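Agglutinin (Rhizoctonia solani, PDB 4G9N) binds N-acetylgalactosamine as a fungal lectin of the ricin-type beta-trefoil family, an activity that probably underlies its agglutination of cells. Local coordinates at residues 18-23 with 37-42. Sequence-based numbering, arbitrary orientation.
With NGA (2-acetamido-2-deoxy-beta-D-galactopyranose), chain E.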
loop_
_atom_site.group_PDB
_atom_site.type_symbol
_atom_site.label_atom_id
_atom_site.label_comp_id
_atom_site.label_asym_id
_atom_site.label_seq_id
_atom_site.Cartn_x
_atom_site.Cartn_y
_atom_site.Cartn_z
ATOM N N GLY B 18 -10.483 17.338 -0.207
ATOM C CA GLY B 18 -9.451 18.194 -0.748
ATOM C C GLY B 18 -8.725 18.954 0.347
ATOM O O GLY B 18 -7.864 19.790 0.064
ATOM N N THR B 19 -9.065 18.679 1.605
ATOM C CA THR B 19 -8.324 19.278 2.716
ATOM C C THR B 19 -7.165 18.363 3.118
ATOM O O THR B 19 -7.136 17.182 2.745
ATOM C CB THR B 19 -9.233 19.680 3.906
ATOM O OG1 THR B 19 -9.998 18.555 4.351
ATOM C CG2 THR B 19 -10.192 20.796 3.478
ATOM N N VAL B 20 -6.194 18.906 3.842
ATOM C CA VAL B 20 -4.955 18.165 4.081
ATOM C C VAL B 20 -4.722 17.828 5.551
ATOM O O VAL B 20 -5.311 18.442 6.445
ATOM C CB VAL B 20 -3.726 18.914 3.520
ATOM C CG1 VAL B 20 -3.950 19.309 2.035
ATOM C CG2 VAL B 20 -3.409 20.127 4.372
ATOM N N LEU B 21 -3.870 16.842 5.799
ATOM C CA LEU B 21 -3.598 16.421 7.171
ATOM C C LEU B 21 -2.799 17.513 7.881
ATOM O O LEU B 21 -1.733 17.923 7.413
ATOM C CB LEU B 21 -2.823 15.103 7.185
ATOM C CG LEU B 21 -2.760 14.366 8.523
ATOM C CD1 LEU B 21 -4.100 13.690 8.804
ATOM C CD2 LEU B 21 -1.619 13.345 8.543
ATOM N N ASP B 22 -3.304 17.960 9.024
ATOM C CA ASP B 22 -2.832 19.192 9.647
ATOM C C ASP B 22 -2.588 18.979 11.153
ATOM O O ASP B 22 -3.465 18.496 11.878
ATOM C CB ASP B 22 -3.885 20.288 9.388
ATOM C CG ASP B 22 -3.576 21.619 10.100
ATOM O OD1 ASP B 22 -3.654 21.671 11.349
ATOM O OD2 ASP B 22 -3.307 22.630 9.400
ATOM N N LEU B 23 -1.389 19.302 11.622
ATOM C CA LEU B 23 -1.133 19.286 13.065
ATOM C C LEU B 23 -1.495 20.639 13.677
ATOM O O LEU B 23 -0.878 21.654 13.358
ATOM C CB LEU B 23 0.323 18.940 13.385
ATOM C CG LEU B 23 0.669 18.851 14.882
ATOM C CD1 LEU B 23 -0.048 17.713 15.586
ATOM C CD2 LEU B 23 2.161 18.739 15.092
ATOM N N TYR B 37 -7.644 20.423 7.270
ATOM C CA TYR B 37 -7.534 21.881 7.203
ATOM C C TYR B 37 -7.249 22.292 5.761
ATOM O O TYR B 37 -6.722 21.499 4.971
ATOM C CB TYR B 37 -6.408 22.364 8.122
ATOM C CG TYR B 37 -6.560 23.760 8.715
ATOM C CD1 TYR B 37 -6.130 24.890 8.019
ATOM C CD2 TYR B 37 -7.092 23.938 9.993
ATOM C CE1 TYR B 37 -6.245 26.156 8.567
ATOM C CE2 TYR B 37 -7.216 25.204 10.550
ATOM C CZ TYR B 37 -6.791 26.309 9.832
ATOM O OH TYR B 37 -6.917 27.566 10.380
ATOM N N LYS B 38 -7.608 23.525 5.417
ATOM C CA LYS B 38 -7.350 24.033 4.085
ATOM C C LYS B 38 -5.835 24.075 3.850
ATOM O O LYS B 38 -5.082 24.488 4.728
ATOM C CB LYS B 38 -7.975 25.422 3.918
ATOM C CG LYS B 38 -7.897 25.955 2.503
ATOM C CD LYS B 38 -8.589 27.287 2.364
ATOM C CE LYS B 38 -7.766 28.409 2.982
ATOM N NZ LYS B 38 -8.352 29.757 2.670
ATOM N N SER B 39 -5.388 23.624 2.684
ATOM C CA SER B 39 -3.953 23.558 2.402
ATOM C C SER B 39 -3.330 24.940 2.281
ATOM O O SER B 39 -3.836 25.790 1.541
ATOM C CB SER B 39 -3.702 22.791 1.105
ATOM O OG SER B 39 -2.315 22.718 0.822
ATOM N N HIS B 40 -2.228 25.161 2.994
ATOM C CA HIS B 40 -1.498 26.420 2.874
ATOM C C HIS B 40 0.011 26.236 2.682
ATOM O O HIS B 40 0.746 27.205 2.551
ATOM C CB HIS B 40 -1.794 27.353 4.054
ATOM C CG HIS B 40 -1.558 26.735 5.402
ATOM N ND1 HIS B 40 -0.347 26.195 5.776
ATOM C CD2 HIS B 40 -2.379 26.593 6.470
ATOM C CE1 HIS B 40 -0.434 25.735 7.012
ATOM N NE2 HIS B 40 -1.657 25.966 7.456
ATOM N N GLY B 41 0.470 24.994 2.655
ATOM C CA GLY B 41 1.864 24.725 2.352
ATOM C C GLY B 41 2.817 24.816 3.534
ATOM O O GLY B 41 4.020 24.579 3.387
ATOM N N GLY B 42 2.290 25.151 4.707
ATOM C CA GLY B 42 3.128 25.287 5.885
ATOM C C GLY B 42 3.668 23.971 6.415
ATOM O O GLY B 42 3.090 22.913 6.154
HETATM C C1 NGA E . -2.685 27.584 12.643
HETATM C C2 NGA E . -2.080 26.637 11.614
HETATM C C3 NGA E . -3.182 25.821 10.967
HETATM C C4 NGA E . -3.972 25.087 12.050
HETATM C C5 NGA E . -4.487 26.099 13.067
HETATM C C6 NGA E . -5.146 25.409 14.250
HETATM C C7 NGA E . -0.075 27.415 10.509
HETATM C C8 NGA E . 0.481 28.137 9.311
HETATM N N2 NGA E . -1.396 27.415 10.608
HETATM O O1 NGA E . -1.648 28.280 13.298
HETATM O O3 NGA E . -2.621 24.945 10.016
HETATM O O4 NGA E . -3.195 24.108 12.710
HETATM O O5 NGA E . -3.430 26.862 13.595
HETATM O O6 NGA E . -6.241 24.631 13.830
HETATM O O7 NGA E . 0.655 26.856 11.334
HETATM O O HOH W 1 -7.043 22.235 0.953
#
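Asp-22 and Tyr-37 meet at a sugar site of a ricin-type beta-trefoil lectin, where a carboxylate and an aromatic platform share one ligand. The carboxylate takes two adjacent hydroxyls: N-acetylgalactosamine O4 donates to Asp-22 OD1 (2.8 Å), and O3 makes a very short bond to Asp-22 OD2 (2.5 Å). His-40 NE2 reaches the same O3 at 2.9 Å in a nearly straight bond (170°), so this hydroxyl both donates and accepts. Tyr-37 offers a ring face, with sugar C4 3.6 Å above its plane, offset toward the rim. With CG anti to the backbone N (chi1 175°), Asp-22 brings its carboxylate obliquely across the base of Tyr-37, 22° from the ring plane, with Asp-22 OD2 3.4 Å from Tyr-37 CB. Gln-35 NE2 bonds both the sugar and Asp-22 OD1; in the second shell Gln-45 NE2 holds Asp-22 OD2, while Gly-42 N bonds to His-40 ND1, fixing the imidazole's rotation and leaving NE2 as the donor. Along the strand, Val-20 N bonds to Tyr-37 O (2.9 Å) and Tyr-37 N returns a weak bond to Val-20 O, an antiparallel hydrogen-bonded pair. Because one carboxylate takes axial O4 and equatorial O3, the site is consistent with selectivity for galacto-configured sugars.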